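PDB 1LUR: aldose 1-epimerase from Caenorhabditis elegans, which probably interconverts the alpha and beta anomers of aldose sugars such as galactose, as an aldose 1-epimerase (mutarotase) homologue. Local coordinates for residues K262-P274 with Y327-N339. Residues are numbered along the deposited sequence; the frame is centred on the assembly and turned at random.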
# COMPACT_ATOMS: atom_id res chain seq x y z
N LYS A 262 -10.62 -0.53 -21.39
CA LYS A 262 -11.07 -1.87 -21.72
C LYS A 262 -12.27 -2.28 -20.86
O LYS A 262 -13.38 -2.40 -21.37
CB LYS A 262 -9.93 -2.87 -21.54
CG LYS A 262 -10.31 -4.31 -21.86
CD LYS A 262 -9.10 -5.24 -21.70
CE LYS A 262 -9.48 -6.69 -21.95
NZ LYS A 262 -8.31 -7.61 -21.80
N SER A 263 -12.05 -2.48 -19.57
CA SER A 263 -13.13 -2.88 -18.66
C SER A 263 -14.01 -1.70 -18.26
O SER A 263 -15.07 -1.89 -17.68
CB SER A 263 -12.56 -3.53 -17.41
OG SER A 263 -11.76 -2.61 -16.68
N GLY A 264 -13.55 -0.49 -18.55
CA GLY A 264 -14.32 0.69 -18.20
C GLY A 264 -14.33 0.97 -16.71
O GLY A 264 -15.05 1.86 -16.25
N ILE A 265 -13.54 0.21 -15.95
CA ILE A 265 -13.48 0.40 -14.50
C ILE A 265 -12.47 1.48 -14.14
O ILE A 265 -11.36 1.52 -14.68
CB ILE A 265 -13.10 -0.90 -13.77
CG1 ILE A 265 -14.22 -1.94 -13.93
CG2 ILE A 265 -12.85 -0.62 -12.29
CD1 ILE A 265 -13.91 -3.27 -13.30
N GLU A 266 -12.85 2.36 -13.23
CA GLU A 266 -11.97 3.43 -12.80
C GLU A 266 -11.83 3.42 -11.28
O GLU A 266 -12.75 3.03 -10.56
CB GLU A 266 -12.52 4.78 -13.27
CG GLU A 266 -11.74 5.98 -12.79
CD GLU A 266 -12.15 7.25 -13.50
OE1 GLU A 266 -11.73 8.35 -13.08
OE2 GLU A 266 -12.91 7.15 -14.50
N LEU A 267 -10.65 3.82 -10.82
CA LEU A 267 -10.34 3.88 -9.39
C LEU A 267 -9.77 5.25 -9.09
O LEU A 267 -8.84 5.70 -9.76
CB LEU A 267 -9.30 2.81 -9.04
CG LEU A 267 -8.55 3.00 -7.72
CD1 LEU A 267 -9.53 2.90 -6.56
CD2 LEU A 267 -7.44 1.96 -7.57
N SER A 268 -10.33 5.93 -8.10
CA SER A 268 -9.86 7.25 -7.71
C SER A 268 -9.48 7.15 -6.25
O SER A 268 -10.13 6.44 -5.48
CB SER A 268 -10.95 8.31 -7.90
OG SER A 268 -11.96 8.18 -6.91
N ILE A 269 -8.42 7.84 -5.86
CA ILE A 269 -7.96 7.80 -4.47
C ILE A 269 -7.72 9.16 -3.84
O ILE A 269 -7.28 10.11 -4.49
CB ILE A 269 -6.64 7.00 -4.36
CG1 ILE A 269 -6.89 5.53 -4.72
CG2 ILE A 269 -6.05 7.13 -2.96
CD1 ILE A 269 -5.62 4.69 -4.76
N THR A 270 -8.01 9.24 -2.55
CA THR A 270 -7.81 10.45 -1.77
C THR A 270 -7.23 9.88 -0.48
O THR A 270 -7.69 8.84 0.01
CB THR A 270 -9.13 11.21 -1.50
OG1 THR A 270 -8.81 12.48 -0.90
CG2 THR A 270 -10.03 10.44 -0.56
N THR A 271 -6.20 10.51 0.05
CA THR A 271 -5.59 10.01 1.27
C THR A 271 -5.00 11.12 2.11
O THR A 271 -4.71 12.21 1.61
CB THR A 271 -4.48 8.99 0.94
OG1 THR A 271 -3.80 8.60 2.15
CG2 THR A 271 -3.46 9.59 -0.02
N SER A 272 -4.83 10.83 3.39
CA SER A 272 -4.27 11.79 4.33
C SER A 272 -2.76 11.73 4.21
O SER A 272 -2.06 12.67 4.60
CB SER A 272 -4.70 11.44 5.75
OG SER A 272 -4.37 10.09 6.06
N TYR A 273 -2.25 10.62 3.67
CA TYR A 273 -0.81 10.45 3.50
C TYR A 273 -0.29 11.48 2.50
O TYR A 273 -1.00 11.88 1.58
CB TYR A 273 -0.47 9.03 3.02
CG TYR A 273 -0.58 7.95 4.09
CD1 TYR A 273 -1.65 7.07 4.12
CD2 TYR A 273 0.40 7.83 5.08
CE1 TYR A 273 -1.77 6.09 5.11
CE2 TYR A 273 0.30 6.85 6.08
CZ TYR A 273 -0.79 5.99 6.09
OH TYR A 273 -0.91 5.03 7.07
N PRO A 274 0.98 11.90 2.67
CA PRO A 274 1.61 12.89 1.79
C PRO A 274 2.13 12.35 0.47
O PRO A 274 2.35 13.12 -0.47
CB PRO A 274 2.73 13.44 2.67
CG PRO A 274 3.19 12.20 3.38
CD PRO A 274 1.88 11.54 3.77
N TYR A 327 -1.84 7.85 16.01
CA TYR A 327 -1.47 7.76 14.61
C TYR A 327 -2.84 7.63 13.97
O TYR A 327 -3.64 6.78 14.38
CB TYR A 327 -0.66 6.49 14.35
CG TYR A 327 -0.24 6.29 12.91
CD1 TYR A 327 1.04 6.62 12.47
CD2 TYR A 327 -1.13 5.74 11.99
CE1 TYR A 327 1.44 6.39 11.15
CE2 TYR A 327 -0.76 5.50 10.68
CZ TYR A 327 0.53 5.82 10.26
OH TYR A 327 0.90 5.53 8.97
N CYS A 328 -3.13 8.46 12.97
CA CYS A 328 -4.44 8.39 12.33
C CYS A 328 -4.35 8.82 10.88
O CYS A 328 -4.15 9.99 10.58
CB CYS A 328 -5.43 9.29 13.09
SG CYS A 328 -7.17 9.04 12.66
N GLN A 329 -4.49 7.86 9.97
CA GLN A 329 -4.43 8.14 8.53
C GLN A 329 -5.52 7.34 7.85
O GLN A 329 -6.03 6.37 8.42
CB GLN A 329 -3.08 7.70 7.94
CG GLN A 329 -1.84 8.34 8.57
CD GLN A 329 -1.73 9.83 8.31
OE1 GLN A 329 -2.06 10.32 7.23
NE2 GLN A 329 -1.23 10.57 9.31
N GLU A 330 -5.90 7.74 6.64
CA GLU A 330 -6.94 7.03 5.91
C GLU A 330 -6.69 7.08 4.41
O GLU A 330 -6.00 7.97 3.90
CB GLU A 330 -8.33 7.61 6.22
CG GLU A 330 -8.62 8.95 5.58
CD GLU A 330 -10.11 9.29 5.57
OE1 GLU A 330 -10.46 10.37 5.05
OE2 GLU A 330 -10.93 8.49 6.09
N ILE A 331 -7.25 6.10 3.73
CA ILE A 331 -7.13 5.98 2.28
C ILE A 331 -8.54 5.66 1.79
O ILE A 331 -9.15 4.70 2.26
CB ILE A 331 -6.22 4.80 1.88
CG1 ILE A 331 -4.86 4.92 2.57
CG2 ILE A 331 -6.02 4.80 0.39
CD1 ILE A 331 -3.96 3.70 2.37
N VAL A 332 -9.05 6.47 0.87
CA VAL A 332 -10.39 6.24 0.34
C VAL A 332 -10.32 5.88 -1.14
O VAL A 332 -9.88 6.69 -1.95
CB VAL A 332 -11.29 7.48 0.52
CG1 VAL A 332 -12.71 7.16 0.02
CG2 VAL A 332 -11.33 7.88 1.98
N TYR A 333 -10.73 4.66 -1.47
CA TYR A 333 -10.73 4.19 -2.85
C TYR A 333 -12.17 4.26 -3.36
O TYR A 333 -13.07 3.65 -2.77
CB TYR A 333 -10.27 2.73 -2.97
CG TYR A 333 -8.90 2.43 -2.42
CD1 TYR A 333 -8.67 2.40 -1.05
CD2 TYR A 333 -7.83 2.15 -3.28
CE1 TYR A 333 -7.41 2.08 -0.55
CE2 TYR A 333 -6.57 1.84 -2.79
CZ TYR A 333 -6.37 1.80 -1.42
OH TYR A 333 -5.13 1.49 -0.92
N THR A 334 -12.39 4.99 -4.45
CA THR A 334 -13.73 5.11 -5.01
C THR A 334 -13.73 4.39 -6.35
O THR A 334 -12.90 4.67 -7.21
CB THR A 334 -14.13 6.57 -5.25
OG1 THR A 334 -14.16 7.27 -4.00
CG2 THR A 334 -15.52 6.64 -5.88
N PHE A 335 -14.66 3.45 -6.51
CA PHE A 335 -14.76 2.69 -7.75
C PHE A 335 -15.94 3.19 -8.57
O PHE A 335 -17.03 3.42 -8.04
CB PHE A 335 -14.92 1.20 -7.44
CG PHE A 335 -13.82 0.65 -6.59
CD1 PHE A 335 -13.92 0.64 -5.20
CD2 PHE A 335 -12.64 0.19 -7.18
CE1 PHE A 335 -12.87 0.19 -4.41
CE2 PHE A 335 -11.58 -0.27 -6.39
CZ PHE A 335 -11.70 -0.27 -5.01
N SER A 336 -15.71 3.37 -9.87
CA SER A 336 -16.75 3.86 -10.77
C SER A 336 -16.47 3.40 -12.20
O SER A 336 -15.67 2.48 -12.42
CB SER A 336 -16.78 5.38 -10.74
OG SER A 336 -15.57 5.92 -11.24
N HIS A 337 -17.13 4.03 -13.16
CA HIS A 337 -16.95 3.68 -14.56
C HIS A 337 -16.63 4.92 -15.39
O HIS A 337 -17.14 6.01 -15.12
CB HIS A 337 -18.19 2.99 -15.11
CG HIS A 337 -18.52 1.69 -14.43
ND1 HIS A 337 -19.17 1.63 -13.22
CD2 HIS A 337 -18.26 0.41 -14.79
CE1 HIS A 337 -19.31 0.36 -12.86
NE2 HIS A 337 -18.76 -0.40 -13.80
N VAL A 338 -15.77 4.74 -16.38
CA VAL A 338 -15.38 5.84 -17.26
C VAL A 338 -16.43 6.01 -18.36
O VAL A 338 -16.39 5.31 -19.38
CB VAL A 338 -13.99 5.57 -17.88
CG1 VAL A 338 -13.95 4.18 -18.49
CG2 VAL A 338 -13.67 6.62 -18.92
N ASN A 339 -17.37 6.92 -18.16
CA ASN A 339 -18.41 7.15 -19.16
C ASN A 339 -18.29 8.55 -19.75
O ASN A 339 -17.58 8.77 -20.74
CB ASN A 339 -19.80 6.96 -18.55
CG ASN A 339 -20.07 5.52 -18.14
OD1 ASN A 339 -19.87 4.59 -18.92
ND2 ASN A 339 -20.55 5.33 -16.92
O HOH W 1 -13.58 6.03 -9.35
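Tyr327 meets Tyr273 through their hydroxyls, OH to OH 2.7 Å, each oxygen lying in the plane of the other ring at its edge; His157 also bonds Tyr273 OH, and Leu169 N bonds Tyr327 OH. Gln329 lays CB over a face of the Tyr273 ring, a CH-pi contact 3.8 Å from the centroid. Its chain bends at chi2 (-67°), which sets OE1 2.6 Å from Ser272 OG, which donates from above the amide plane. A phenylalanine in place of Tyr273 would probably leave Tyr327 OH and His157 ND1 without the hydroxyl they both bond. Glu330 O takes two bonds, from Ser272 N and Thr271 OG1, while Thr271 OG1 accepts from Tyr273 N in an ST turn. Beyond, paired backbone bonds join Val332 to Thr270, Thr334 to Ser268 and Ser336 to Glu266; Val332 CB presses tightly on Thr270 CG2 (3.4 Å). On the other face, the Tyr333 ring lies alongside Ile269, Tyr333 CE2 3.6 Å from Ile269 CD1, and Leu267 CD1 reaches both that ring's edge and Phe335 CE2. A water bonded to Thr334 O and Ser336 OG also reaches Glu266 O, weakly. Val338 N adds a last bond to Gly264 O just past the strand ends. These antiparallel neighbours, flanked by strands 152-160 and 256-259, form the middle of a large sheet in the beta-sandwich characteristic of galactose mutarotases.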